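Local coordinates for protein putative surface-anchored fimbrial subunit (Corynebacterium diphtheriae, PDB 3HR6) that forms, as the major pilin SpaA, the shaft of the surface pilus of Corynebacterium diphtheriae from tandem Ig-like modules, and binds a calcium ion, at residues A[9-14]-A[139-144]; A[33-38]-A[83-88]; A[329-334]-A[341-346]; A[393-398]-A[407-412]; A[207-212]-A[248-253]. All blocks are in the same frame, centred on the assembly; numbering follows the deposited sequence. Where two conformers were deposited one is given.

Interaction 1 (A[9-14]-A[139-144]); sequences VHALMG and PKHQAL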
# COMPACT_ATOMS: atom_id res chain seq x y z
N VAL A 9 29.14 -9.61 6.97
CA VAL A 9 27.95 -9.25 7.73
C VAL A 9 26.83 -10.23 7.41
O VAL A 9 26.37 -10.32 6.29
CB VAL A 9 27.45 -7.81 7.40
CG1 VAL A 9 26.28 -7.46 8.28
CG2 VAL A 9 28.56 -6.78 7.55
N HIS A 10 26.35 -10.90 8.46
CA HIS A 10 25.19 -11.78 8.38
C HIS A 10 23.99 -11.12 9.07
O HIS A 10 24.00 -10.91 10.28
CB HIS A 10 25.52 -13.11 9.06
CG HIS A 10 26.75 -13.77 8.55
ND1 HIS A 10 26.78 -14.47 7.36
CD2 HIS A 10 28.01 -13.82 9.05
CE1 HIS A 10 28.00 -14.95 7.17
NE2 HIS A 10 28.76 -14.57 8.18
N ALA A 11 22.94 -10.86 8.32
CA ALA A 11 21.80 -10.15 8.83
C ALA A 11 20.82 -11.15 9.39
O ALA A 11 20.20 -11.89 8.64
CB ALA A 11 21.16 -9.36 7.69
N LEU A 12 20.71 -11.20 10.71
CA LEU A 12 19.84 -12.17 11.38
C LEU A 12 18.49 -11.57 11.72
O LEU A 12 18.41 -10.44 12.24
CB LEU A 12 20.52 -12.61 12.67
CG LEU A 12 21.47 -13.79 12.50
CD1 LEU A 12 22.33 -13.75 11.26
CD2 LEU A 12 22.24 -14.04 13.80
N MET A 13 17.42 -12.31 11.44
CA MET A 13 16.08 -11.91 11.86
C MET A 13 15.76 -12.49 13.23
O MET A 13 15.69 -13.72 13.38
CB MET A 13 15.05 -12.39 10.83
CG MET A 13 13.62 -12.18 11.27
SD MET A 13 12.42 -12.51 9.99
CE MET A 13 12.76 -14.25 9.65
N GLY A 14 15.54 -11.64 14.23
CA GLY A 14 15.18 -12.13 15.56
C GLY A 14 15.53 -11.12 16.62
O GLY A 14 16.01 -10.02 16.30
N PRO A 139 24.52 -8.85 13.18
CA PRO A 139 23.50 -7.90 13.63
C PRO A 139 22.07 -8.46 13.45
O PRO A 139 21.80 -9.15 12.46
CB PRO A 139 23.75 -6.71 12.71
CG PRO A 139 24.27 -7.33 11.46
CD PRO A 139 25.21 -8.37 11.97
N LYS A 140 21.20 -8.20 14.43
CA LYS A 140 19.80 -8.63 14.41
C LYS A 140 18.90 -7.50 13.95
O LYS A 140 19.08 -6.35 14.31
CB LYS A 140 19.34 -9.06 15.81
CG LYS A 140 19.64 -10.49 16.18
CD LYS A 140 21.09 -10.92 16.09
CE LYS A 140 21.92 -10.83 17.38
NZ LYS A 140 23.31 -11.39 17.15
N HIS A 141 17.90 -7.85 13.16
CA HIS A 141 16.82 -6.94 12.79
C HIS A 141 15.51 -7.67 13.01
O HIS A 141 15.49 -8.87 13.24
CB HIS A 141 16.92 -6.48 11.35
CG HIS A 141 16.73 -7.59 10.37
ND1 HIS A 141 17.78 -8.32 9.86
CD2 HIS A 141 15.61 -8.15 9.87
CE1 HIS A 141 17.31 -9.27 9.07
NE2 HIS A 141 16.00 -9.18 9.04
N GLN A 142 14.42 -6.92 12.97
CA GLN A 142 13.09 -7.50 13.15
C GLN A 142 12.26 -7.21 11.93
O GLN A 142 12.28 -6.14 11.37
CB GLN A 142 12.40 -7.01 14.43
CG GLN A 142 13.08 -7.42 15.75
CD GLN A 142 14.25 -6.56 16.15
OE1 GLN A 142 14.12 -5.33 16.30
NE2 GLN A 142 15.41 -7.19 16.34
N ALA A 143 11.51 -8.22 11.53
CA ALA A 143 10.65 -8.12 10.39
C ALA A 143 9.39 -7.27 10.69
O ALA A 143 8.93 -7.18 11.82
CB ALA A 143 10.22 -9.53 9.93
N LEU A 144 8.89 -6.69 9.62
CA LEU A 144 7.59 -6.02 9.58
C LEU A 144 6.61 -6.94 8.85
O LEU A 144 6.89 -7.45 7.76
CB LEU A 144 7.70 -4.70 8.83
CG LEU A 144 8.40 -3.61 9.65
CD1 LEU A 144 9.01 -2.54 8.74
CD2 LEU A 144 7.39 -3.04 10.61

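Interaction 2 (A[33-38]-A[83-88]); sequences KVDGMS and KTEGGV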
# COMPACT_ATOMS: atom_id res chain seq x y z
N LYS A 33 19.31 -16.21 8.68
CA LYS A 33 19.96 -15.13 7.92
C LYS A 33 18.99 -14.65 6.85
O LYS A 33 18.11 -15.41 6.39
CB LYS A 33 21.28 -15.59 7.29
CG LYS A 33 22.32 -16.06 8.30
CD LYS A 33 23.56 -16.54 7.62
CE LYS A 33 24.56 -17.18 8.57
NZ LYS A 33 25.62 -17.81 7.78
N VAL A 34 19.09 -13.39 6.49
CA VAL A 34 18.13 -12.78 5.58
C VAL A 34 18.90 -12.18 4.40
O VAL A 34 19.96 -11.56 4.57
CB VAL A 34 17.32 -11.70 6.31
CG1 VAL A 34 16.33 -10.97 5.36
CG2 VAL A 34 16.58 -12.33 7.52
N ASP A 35 18.39 -12.39 3.19
CA ASP A 35 18.98 -11.75 2.03
C ASP A 35 18.35 -10.40 1.74
O ASP A 35 17.28 -10.09 2.23
CB ASP A 35 18.92 -12.70 0.83
CG ASP A 35 19.90 -13.83 0.95
OD1 ASP A 35 20.96 -13.68 1.60
OD2 ASP A 35 19.63 -14.89 0.37
N GLY A 36 19.08 -9.58 0.99
CA GLY A 36 18.61 -8.28 0.56
C GLY A 36 18.70 -7.22 1.63
O GLY A 36 18.10 -6.17 1.49
N MET A 37 19.42 -7.51 2.72
CA MET A 37 19.57 -6.53 3.79
C MET A 37 20.77 -5.67 3.44
O MET A 37 21.82 -6.19 3.09
CB MET A 37 19.72 -7.23 5.14
CG MET A 37 18.50 -8.03 5.54
SD MET A 37 17.10 -6.99 5.95
CE MET A 37 16.04 -7.12 4.49
N SER A 38 20.59 -4.36 3.55
CA SER A 38 21.54 -3.40 3.01
C SER A 38 22.38 -2.81 4.12
O SER A 38 21.85 -2.33 5.12
CB SER A 38 20.77 -2.28 2.28
OG SER A 38 21.69 -1.29 1.87
N LYS A 83 24.18 -5.37 -0.30
CA LYS A 83 23.09 -6.16 0.23
C LYS A 83 23.56 -7.59 0.50
O LYS A 83 24.45 -8.13 -0.16
CB LYS A 83 21.93 -6.16 -0.76
CG LYS A 83 21.15 -4.88 -0.74
CD LYS A 83 20.09 -4.89 -1.84
CE LYS A 83 19.25 -3.65 -1.80
NZ LYS A 83 20.06 -2.50 -2.25
N THR A 84 22.98 -8.21 1.52
CA THR A 84 23.32 -9.60 1.79
C THR A 84 22.79 -10.49 0.64
O THR A 84 21.72 -10.22 0.04
CB THR A 84 22.71 -10.03 3.12
OG1 THR A 84 21.30 -9.74 3.13
CG2 THR A 84 23.41 -9.28 4.29
N GLU A 85 23.57 -11.49 0.31
CA GLU A 85 23.17 -12.52 -0.64
C GLU A 85 23.77 -13.80 -0.12
O GLU A 85 24.91 -13.82 0.36
CB GLU A 85 23.68 -12.19 -2.05
CG GLU A 85 23.14 -13.12 -3.15
CD GLU A 85 21.61 -13.07 -3.37
OE1 GLU A 85 20.88 -12.18 -2.83
OE2 GLU A 85 21.13 -13.94 -4.12
N GLY A 86 22.99 -14.88 -0.17
CA GLY A 86 23.41 -16.15 0.45
C GLY A 86 23.68 -16.00 1.94
O GLY A 86 24.56 -16.69 2.50
N GLY A 87 22.95 -15.07 2.56
CA GLY A 87 23.00 -14.81 3.98
C GLY A 87 24.12 -13.89 4.43
O GLY A 87 24.28 -13.66 5.62
N VAL A 88 24.89 -13.34 3.50
CA VAL A 88 26.06 -12.56 3.88
C VAL A 88 26.33 -11.38 2.95
O VAL A 88 26.11 -11.47 1.76
CB VAL A 88 27.30 -13.46 3.95
CG1 VAL A 88 27.75 -14.00 2.55
CG2 VAL A 88 28.47 -12.76 4.66
O HOH W 1 26.16 -16.83 4.70

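Interaction 3 (A[329-334]-A[341-346]); sequences QLHRCE and KSDPPI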
# COMPACT_ATOMS: atom_id res chain seq x y z
N GLN A 329 -33.21 3.60 -17.09
CA GLN A 329 -32.62 3.54 -15.77
C GLN A 329 -32.05 2.16 -15.53
O GLN A 329 -32.54 1.12 -16.05
CB GLN A 329 -33.62 3.99 -14.71
CG GLN A 329 -34.10 5.38 -14.89
CD GLN A 329 -34.95 5.84 -13.73
OE1 GLN A 329 -36.04 5.31 -13.52
NE2 GLN A 329 -34.48 6.85 -13.01
N LEU A 330 -30.98 2.14 -14.75
CA LEU A 330 -30.31 0.90 -14.39
C LEU A 330 -30.82 0.41 -13.03
O LEU A 330 -30.97 1.18 -12.10
CB LEU A 330 -28.80 1.09 -14.39
CG LEU A 330 -27.92 -0.16 -14.14
CD1 LEU A 330 -28.05 -1.16 -15.27
CD2 LEU A 330 -26.45 0.27 -13.92
N HIS A 331 -31.08 -0.89 -12.95
CA HIS A 331 -31.72 -1.53 -11.82
C HIS A 331 -31.08 -2.87 -11.58
O HIS A 331 -30.23 -3.31 -12.35
CB HIS A 331 -33.20 -1.76 -12.12
CG HIS A 331 -34.05 -0.54 -11.94
ND1 HIS A 331 -34.45 -0.10 -10.70
CD2 HIS A 331 -34.62 0.30 -12.84
CE1 HIS A 331 -35.24 0.96 -10.84
NE2 HIS A 331 -35.35 1.22 -12.13
N ARG A 332 -31.48 -3.51 -10.50
CA ARG A 332 -31.18 -4.88 -10.19
C ARG A 332 -32.47 -5.70 -10.31
O ARG A 332 -33.56 -5.21 -9.98
CB ARG A 332 -30.63 -5.03 -8.78
CG ARG A 332 -29.31 -4.30 -8.54
CD ARG A 332 -28.19 -4.99 -9.25
NE ARG A 332 -27.92 -6.33 -8.74
CZ ARG A 332 -26.96 -7.16 -9.15
NH1 ARG A 332 -26.13 -6.78 -10.13
NH2 ARG A 332 -26.85 -8.37 -8.58
N CYS A 333 -32.32 -6.92 -10.84
CA CYS A 333 -33.43 -7.83 -11.09
C CYS A 333 -33.17 -9.17 -10.38
O CYS A 333 -32.01 -9.55 -10.14
CB CYS A 333 -33.59 -8.01 -12.61
SG CYS A 333 -34.52 -6.70 -13.46
N GLU A 334 -34.25 -9.88 -10.04
CA GLU A 334 -34.21 -11.24 -9.55
C GLU A 334 -34.07 -12.19 -10.74
O GLU A 334 -34.15 -11.76 -11.90
CB GLU A 334 -35.47 -11.57 -8.74
CG GLU A 334 -35.66 -10.72 -7.51
CD GLU A 334 -34.60 -10.92 -6.44
OE1 GLU A 334 -33.79 -11.89 -6.51
OE2 GLU A 334 -34.57 -10.10 -5.50
N LYS A 341 -37.38 -6.09 -5.17
CA LYS A 341 -38.36 -5.31 -4.40
C LYS A 341 -37.79 -3.94 -4.00
O LYS A 341 -36.67 -3.85 -3.51
CB LYS A 341 -38.76 -6.10 -3.14
CG LYS A 341 -39.74 -5.38 -2.20
CD LYS A 341 -40.23 -6.30 -1.07
CE LYS A 341 -40.95 -5.49 0.01
NZ LYS A 341 -42.18 -4.83 -0.52
N SER A 342 -38.57 -2.90 -4.24
CA SER A 342 -38.18 -1.52 -3.89
C SER A 342 -36.85 -1.07 -4.49
O SER A 342 -36.19 -0.18 -3.94
CB SER A 342 -38.14 -1.31 -2.37
OG SER A 342 -39.35 -1.74 -1.77
N ASP A 343 -36.49 -1.65 -5.64
CA ASP A 343 -35.19 -1.38 -6.25
C ASP A 343 -35.10 0.04 -6.79
O ASP A 343 -35.88 0.42 -7.64
CB ASP A 343 -34.93 -2.30 -7.43
CG ASP A 343 -33.49 -2.23 -7.89
OD1 ASP A 343 -32.62 -2.67 -7.07
OD2 ASP A 343 -33.25 -1.74 -9.01
N PRO A 344 -34.13 0.82 -6.30
CA PRO A 344 -33.97 2.19 -6.77
C PRO A 344 -33.16 2.24 -8.06
O PRO A 344 -32.36 1.34 -8.34
CB PRO A 344 -33.15 2.84 -5.65
CG PRO A 344 -32.31 1.74 -5.14
CD PRO A 344 -33.18 0.50 -5.21
N PRO A 345 -33.33 3.30 -8.84
CA PRO A 345 -32.44 3.48 -9.97
C PRO A 345 -31.02 3.60 -9.46
O PRO A 345 -30.78 4.15 -8.35
CB PRO A 345 -32.91 4.79 -10.57
CG PRO A 345 -34.28 4.98 -10.06
CD PRO A 345 -34.27 4.42 -8.70
N ILE A 346 -30.10 3.06 -10.24
CA ILE A 346 -28.70 3.12 -9.89
C ILE A 346 -28.13 4.42 -10.39
O ILE A 346 -28.36 4.82 -11.54
CB ILE A 346 -27.96 1.87 -10.44
CG1 ILE A 346 -28.47 0.66 -9.68
CG2 ILE A 346 -26.43 2.04 -10.37
CD1 ILE A 346 -28.11 -0.69 -10.28
O HOH W 2 -30.45 4.45 -13.26
O HOH W 3 -36.74 -8.76 -4.48

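Interaction 4 (A[393-398]-A[407-412]); sequences CLVETA and PKPVIV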
# COMPACT_ATOMS: atom_id res chain seq x y z
N CYS A 393 -30.30 -4.84 -14.73
CA CYS A 393 -31.27 -4.75 -15.83
C CYS A 393 -31.59 -3.33 -16.13
O CYS A 393 -31.44 -2.46 -15.31
CB CYS A 393 -32.53 -5.56 -15.54
SG CYS A 393 -33.23 -5.11 -13.91
N LEU A 394 -32.04 -3.08 -17.35
CA LEU A 394 -32.39 -1.74 -17.77
C LEU A 394 -33.89 -1.62 -17.92
O LEU A 394 -34.54 -2.52 -18.46
CB LEU A 394 -31.74 -1.45 -19.11
CG LEU A 394 -30.21 -1.31 -19.13
CD1 LEU A 394 -29.68 -1.44 -20.63
CD2 LEU A 394 -29.76 -0.01 -18.46
N VAL A 395 -34.43 -0.50 -17.45
CA VAL A 395 -35.85 -0.20 -17.64
C VAL A 395 -35.93 1.02 -18.54
O VAL A 395 -35.36 2.08 -18.24
CB VAL A 395 -36.57 0.08 -16.30
CG1 VAL A 395 -37.99 0.67 -16.55
CG2 VAL A 395 -36.63 -1.16 -15.44
N GLU A 396 -36.67 0.87 -19.64
CA GLU A 396 -36.91 1.98 -20.53
C GLU A 396 -38.03 2.85 -19.99
O GLU A 396 -39.18 2.39 -19.89
CB GLU A 396 -37.29 1.50 -21.92
CG GLU A 396 -37.33 2.64 -22.91
CD GLU A 396 -37.55 2.18 -24.32
OE1 GLU A 396 -38.52 1.46 -24.59
OE2 GLU A 396 -36.76 2.62 -25.16
N THR A 397 -37.71 4.09 -19.63
CA THR A 397 -38.71 5.00 -19.01
C THR A 397 -39.33 5.98 -20.00
O THR A 397 -40.37 6.55 -19.72
CB THR A 397 -38.11 5.80 -17.85
OG1 THR A 397 -37.02 6.60 -18.33
CG2 THR A 397 -37.67 4.90 -16.69
N ALA A 398 -38.69 6.17 -21.16
CA ALA A 398 -39.23 7.01 -22.20
C ALA A 398 -38.69 6.53 -23.54
O ALA A 398 -37.64 5.87 -23.61
CB ALA A 398 -38.88 8.47 -21.95
N PRO A 407 -41.93 -3.37 -22.15
CA PRO A 407 -42.68 -3.70 -20.91
C PRO A 407 -41.91 -4.36 -19.76
O PRO A 407 -42.35 -4.30 -18.61
CB PRO A 407 -43.77 -4.64 -21.40
CG PRO A 407 -43.27 -5.17 -22.72
CD PRO A 407 -42.39 -4.15 -23.31
N LYS A 408 -40.79 -5.01 -20.07
CA LYS A 408 -40.05 -5.75 -19.07
C LYS A 408 -38.63 -5.18 -19.01
O LYS A 408 -38.14 -4.62 -19.99
CB LYS A 408 -40.02 -7.24 -19.40
CG LYS A 408 -41.37 -7.93 -19.27
CD LYS A 408 -41.22 -9.46 -19.35
CE LYS A 408 -42.56 -10.21 -19.24
NZ LYS A 408 -43.41 -9.80 -18.07
N PRO A 409 -37.99 -5.34 -17.84
CA PRO A 409 -36.57 -5.01 -17.75
C PRO A 409 -35.75 -5.84 -18.74
O PRO A 409 -36.08 -7.00 -18.99
CB PRO A 409 -36.21 -5.35 -16.30
CG PRO A 409 -37.50 -5.27 -15.57
CD PRO A 409 -38.54 -5.74 -16.54
N VAL A 410 -34.69 -5.23 -19.29
CA VAL A 410 -33.77 -5.92 -20.19
C VAL A 410 -32.57 -6.37 -19.34
O VAL A 410 -31.83 -5.52 -18.84
CB VAL A 410 -33.27 -4.98 -21.32
CG1 VAL A 410 -32.31 -5.70 -22.23
CG2 VAL A 410 -34.43 -4.43 -22.14
N ILE A 411 -32.41 -7.69 -19.19
CA ILE A 411 -31.35 -8.23 -18.34
C ILE A 411 -30.03 -7.89 -19.01
O ILE A 411 -29.89 -8.01 -20.23
CB ILE A 411 -31.45 -9.76 -18.11
CG1 ILE A 411 -32.79 -10.11 -17.45
CG2 ILE A 411 -30.28 -10.24 -17.22
CD1 ILE A 411 -33.13 -9.23 -16.28
N VAL A 412 -29.10 -7.38 -18.22
CA VAL A 412 -27.76 -7.10 -18.69
C VAL A 412 -26.80 -7.83 -17.77
O VAL A 412 -26.75 -7.55 -16.57
CB VAL A 412 -27.48 -5.59 -18.75
CG1 VAL A 412 -26.04 -5.31 -19.19
CG2 VAL A 412 -28.50 -4.89 -19.66
O HOH W 4 -38.13 -1.57 -19.92

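Interaction 5 (A[207-212]-A[248-253]); sequences VTLGGK and KDQELV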
# COMPACT_ATOMS: atom_id res chain seq x y z
N VAL A 207 -7.16 7.17 13.02
CA VAL A 207 -5.98 6.43 13.39
C VAL A 207 -6.21 5.92 14.80
O VAL A 207 -6.51 6.70 15.75
CB VAL A 207 -4.70 7.27 13.34
CG1 VAL A 207 -3.48 6.41 13.67
CG2 VAL A 207 -4.50 7.98 12.00
N THR A 208 -6.06 4.60 14.94
CA THR A 208 -6.16 3.96 16.24
C THR A 208 -4.97 3.02 16.46
O THR A 208 -4.43 2.46 15.51
CB THR A 208 -7.45 3.15 16.38
OG1 THR A 208 -7.43 2.04 15.48
CG2 THR A 208 -8.68 4.00 16.03
N LEU A 209 -4.54 2.90 17.70
CA LEU A 209 -3.51 1.95 18.11
C LEU A 209 -4.11 1.06 19.20
O LEU A 209 -4.49 1.55 20.23
CB LEU A 209 -2.30 2.68 18.66
CG LEU A 209 -1.08 1.86 19.11
CD1 LEU A 209 -0.58 0.97 17.96
CD2 LEU A 209 0.01 2.74 19.64
N GLY A 210 -4.20 -0.24 18.95
CA GLY A 210 -4.76 -1.14 19.97
C GLY A 210 -6.22 -0.80 20.22
O GLY A 210 -6.72 -0.98 21.35
N GLY A 211 -6.88 -0.34 19.17
CA GLY A 211 -8.25 0.12 19.20
C GLY A 211 -8.47 1.41 19.98
O GLY A 211 -9.60 1.81 20.16
N LYS A 212 -7.40 2.09 20.38
CA LYS A 212 -7.50 3.36 21.08
C LYS A 212 -7.10 4.54 20.17
O LYS A 212 -6.18 4.44 19.38
CB LYS A 212 -6.61 3.38 22.31
CG LYS A 212 -7.04 2.46 23.47
CD LYS A 212 -5.99 2.51 24.55
CE LYS A 212 -6.17 1.47 25.65
NZ LYS A 212 -5.05 1.61 26.64
N LYS A 248 3.67 -3.94 21.33
CA LYS A 248 4.02 -5.04 20.43
C LYS A 248 2.79 -5.87 20.15
O LYS A 248 1.97 -6.10 21.04
CB LYS A 248 5.12 -5.87 21.02
CG LYS A 248 4.77 -6.56 22.30
CD LYS A 248 6.08 -7.03 22.97
CE LYS A 248 5.83 -7.58 24.33
NZ LYS A 248 4.94 -8.77 24.21
N ASP A 249 2.67 -6.25 18.88
CA ASP A 249 1.61 -7.11 18.37
C ASP A 249 0.22 -6.50 18.33
O ASP A 249 -0.72 -7.15 17.89
CB ASP A 249 1.61 -8.48 19.06
CG ASP A 249 2.93 -9.18 18.91
OD1 ASP A 249 3.47 -9.22 17.78
OD2 ASP A 249 3.44 -9.65 19.92
N GLN A 250 0.10 -5.23 18.75
CA GLN A 250 -1.15 -4.47 18.54
C GLN A 250 -1.21 -3.98 17.11
O GLN A 250 -0.21 -3.99 16.39
CB GLN A 250 -1.22 -3.29 19.54
CG GLN A 250 -1.26 -3.76 20.97
CD GLN A 250 -1.32 -2.60 21.93
OE1 GLN A 250 -1.62 -1.48 21.54
NE2 GLN A 250 -1.03 -2.85 23.19
N GLU A 251 -2.39 -3.54 16.67
CA GLU A 251 -2.55 -3.01 15.32
C GLU A 251 -2.72 -1.52 15.37
O GLU A 251 -3.42 -1.00 16.24
CB GLU A 251 -3.72 -3.63 14.58
CG GLU A 251 -3.47 -5.09 14.33
CD GLU A 251 -4.57 -5.78 13.59
OE1 GLU A 251 -5.65 -5.19 13.33
OE2 GLU A 251 -4.31 -6.95 13.29
N LEU A 252 -2.00 -0.86 14.48
CA LEU A 252 -2.23 0.50 14.13
C LEU A 252 -3.18 0.48 12.95
O LEU A 252 -2.81 -0.04 11.91
CB LEU A 252 -0.89 1.13 13.74
CG LEU A 252 -0.97 2.59 13.31
CD1 LEU A 252 -1.26 3.46 14.50
CD2 LEU A 252 0.35 3.04 12.59
N VAL A 253 -4.37 1.06 13.07
CA VAL A 253 -5.38 1.00 12.02
C VAL A 253 -5.65 2.40 11.51
O VAL A 253 -5.92 3.26 12.32
CB VAL A 253 -6.69 0.36 12.51
CG1 VAL A 253 -7.73 0.36 11.36
CG2 VAL A 253 -6.40 -1.09 13.04
O HOH W 5 -6.15 -0.15 16.37

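Interaction 1 (A[9-14]-A[139-144])
Leu12 pairs with Lys140 and Met13 with His141 in parallel register, where strand 5-13 runs beside strand 131-143 in the N-terminal pilin domain. Three backbone bonds alternate from strand to strand: Leu12 N to Pro139 O, His141 N to Leu12 O (2.8 Å) and Gly14 N to His141 O. A fourth comes from a side chain. In Gln142, chi2 of 81° turns CD back toward Gly14. Gln142 NE2 bonds to Gly14 O at 2.9 Å (N-H...O 164°), the acceptor in the amide plane, while its OE1 takes the N-H of Ala179.

On the face of the sheet that carries His141, the imidazole has CG between the backbone N and the carbonyl carbon (chi1 65°). One face of the ring lies against Met13 CA, offset toward the rim, 4.1 Å from the centroid, in a CH-pi contact. Across the sheet, the methylenes of Lys140 run alongside Leu12, Lys140 CD to Leu12 CB 3.9 Å, and its NZ bonds to Tyr138 O. Upstream the Val9 side chain crosses that of Pro139 at about a right angle, CG1 to Pro139 CG 3.8 Å. The carbonyls of Pro139, Leu12 and His141 each receive an N-H, and the Gln142 amide extends the pairing.

Interaction 2 (A[33-38]-A[83-88])
Thr84 puts its hydroxyl into the bend of 33-38, where OG1 donates to Val34 O at 2.7 Å and accepts from Met37 N at 2.9 Å. The hydroxyl thus ties together two backbone groups of a segment that has no regular strand structure there. Its place follows from chi1 of 53°, which sets OG1 between the backbone N and the carbonyl carbon of Thr84; Met37 CB lies 3.6 Å from Thr84 OG1. The backbone of Thr84 adds two bonds to the same segment: Gly36 N gives a nearly straight bond (173°) to Thr84 O, and Thr84 N binds Met37 O.

The second grip is Asp35. Its OD1 receives Gly87 N at 2.6 Å through the syn lone pair, with Gly86 N close by at a poor angle. These amides belong to the type I' turn from Glu85 to Val88, in which both glycines have positive phi. Lys33 lays CB and CD over Gly87, CD to Gly87 O 3.6 Å. From Lys33 NZ a weak bond leads to a water that donates to Gly86 O.

Further out, Ser38 and Lys83 form an antiparallel non-hydrogen-bonded pair that leads into strands 38-44 and 76-83, and Ser38 OG bonds to Asn106. Gly87 O accepts from His10 ND1, joining the turn to strand 5-13.

Asp35 OD2 lies 4.4 Å from Glu85 OE1, a like-charge approach whose effect on the carboxylate is probably opposed by the amide at OD1. The Gly87 N-H steadies the Asp35 carboxylate and, with it, the turn.

Interaction 3 (A[329-334]-A[341-346])
One carboxylate oxygen, Asp343 OD2, takes two donors from strand 327-333: the ring N-H of His331 and the backbone N-H of Arg332. His331 ND1 lies 2.6 Å from Asp343 OD2 on the anti side of that oxygen, which lies in the imidazole plane, ring and carboxylate planes turned 51° apart. Arg332 N arrives from above the carboxylate plane, 2.9 Å from Asp343 OD2. Asp343 CG is anti to its backbone N (chi1 -168°), which places it beside the strand. Such a His-carboxylate pair, with the proton on ND1, would favour a charged aspartate.

Pro345 follows over one face of the same ring, its CA 4.2 Å from the centroid, and its CG lies alongside the Gln329 amide, 3.5 Å from Gln329 NE2, which bonds to Gln352 O. Ile346 N bonds to Leu330 O at 2.8 Å, and Ile346 CD1 meets Leu330 CG at 3.9 Å. A water joins Leu330 N to Ile346 O. Arg332 NE bonds to Lys388 O, and its guanidinium makes a cation-pi contact with Phe392.

Segment 341-346 thus covers one margin of strand 327-333, in the four-stranded antiparallel sheet of a C-terminal Ig-like module; at the other lies strand 391-398, while Leu330 packs on strand 361-375.

Interaction 4 (A[393-398]-A[407-412])
Leu394 and Val410 satisfy each other's backbones: Leu394 N donates to Val410 O at 2.9 Å, and Val410 N returns a straighter bond (168°) to Leu394 O at 2.8 Å. Each of these carbonyls also has a CA-H beside it, Cys393 CA at Val410 O and Pro409 CA at Leu394 O. Beyond this pair the direct bonding stops, and a water bridges the two segments, accepting from Glu396 N at 2.9 Å and donating to Lys408 O at 3.1 Å. The Glu396 carboxylate bonds through OE1 to Leu406 N.

These residues belong to a beta hairpin of strands 391-398 and 410-412, the latter at one edge of a four-stranded antiparallel sheet in an Ig-like module. On the opposite margin of strand 391-398, Thr397 and Ala398 both face Thr327 in a classic beta bulge.

On the face with Cys393 the contact is apolar, and that cysteine also carries a disulfide. With chi1 at 53°, its SG stands between the backbone N and the carbonyl carbon and closes the bond with Cys333; Pro409 CB lies 3.8 Å from Cys393 SG, and Ile411 CD1 touches Cys393 CB. On the other face, Leu394 CD1 meets Val412 CG2 at 3.8 Å, and the two side chains touch Ile311 and Ile309 of strand 302-315.

Interaction 5 (A[207-212]-A[248-253])
Thr208 and Leu209 lie opposite Val253 and Leu252 in an antiparallel pairing of strands 206-209 and 251-259, inside a five-stranded sheet of the Cna-B-like domain. Thr208 and Val253 are the hydrogen-bonded pair: Thr208 N binds Val253 O at 2.9 Å and Val253 N binds Thr208 O at 2.8 Å. Gly210 N then reaches Glu251 O, just as the first strand turns away.

That exit is a type I' turn from Leu209 to Lys212, with Gly210 and Gly211 at positive phi; it joins strand 206-209 to the short edge strand 212-213. A water sits beside it, taking Gly211 N, donating to Glu251 O and lying 2.7 Å from Thr208 OG1, so that the turn, the strand and its neighbour share one solvent molecule.

On the face with Thr208 and Val253 the two side chains run alongside one another, Thr208 OG1 3.5 Å from Val253 CB. The other face is apolar. With chi2 at 71°, Leu252 CD1 packs on Val207 CG1 at 3.8 Å; Leu252 also touches Phe187 and Val189 of strand 187-192. Leu209 CD1 meets Leu252 CB at 4.2 Å. Gln250 lays OE1 against Gly210 CA at 3.5 Å, and that same oxygen bonds to His247 ND1, while Glu251 forms a salt bridge with Lys174.

The five contacts sample successive parts of an elongated chain. Interactions 1 and 2 share the N-terminal pilin domain, their centres about 10 Å apart; 33-38 and 83-88 fall between the two partners of interaction 1, and Ala11 O probably accepts from Val34 N. Interaction 5 follows in the Cna-B-like domain, about 24 Å from interaction 1 between centres. Interactions 3 and 4 come last, their centres also about 10 Å apart, both reaching one sheet in which strands 327-333 and 391-398 are neighbours, tied by the Cys333-Cys393 disulfide. Interaction 4 lies about 62 Å from interaction 1 between centres, on the other side of the chain's centre. Each contact falls within one part of the chain, consistent with a shaft pilin built of tandem modules.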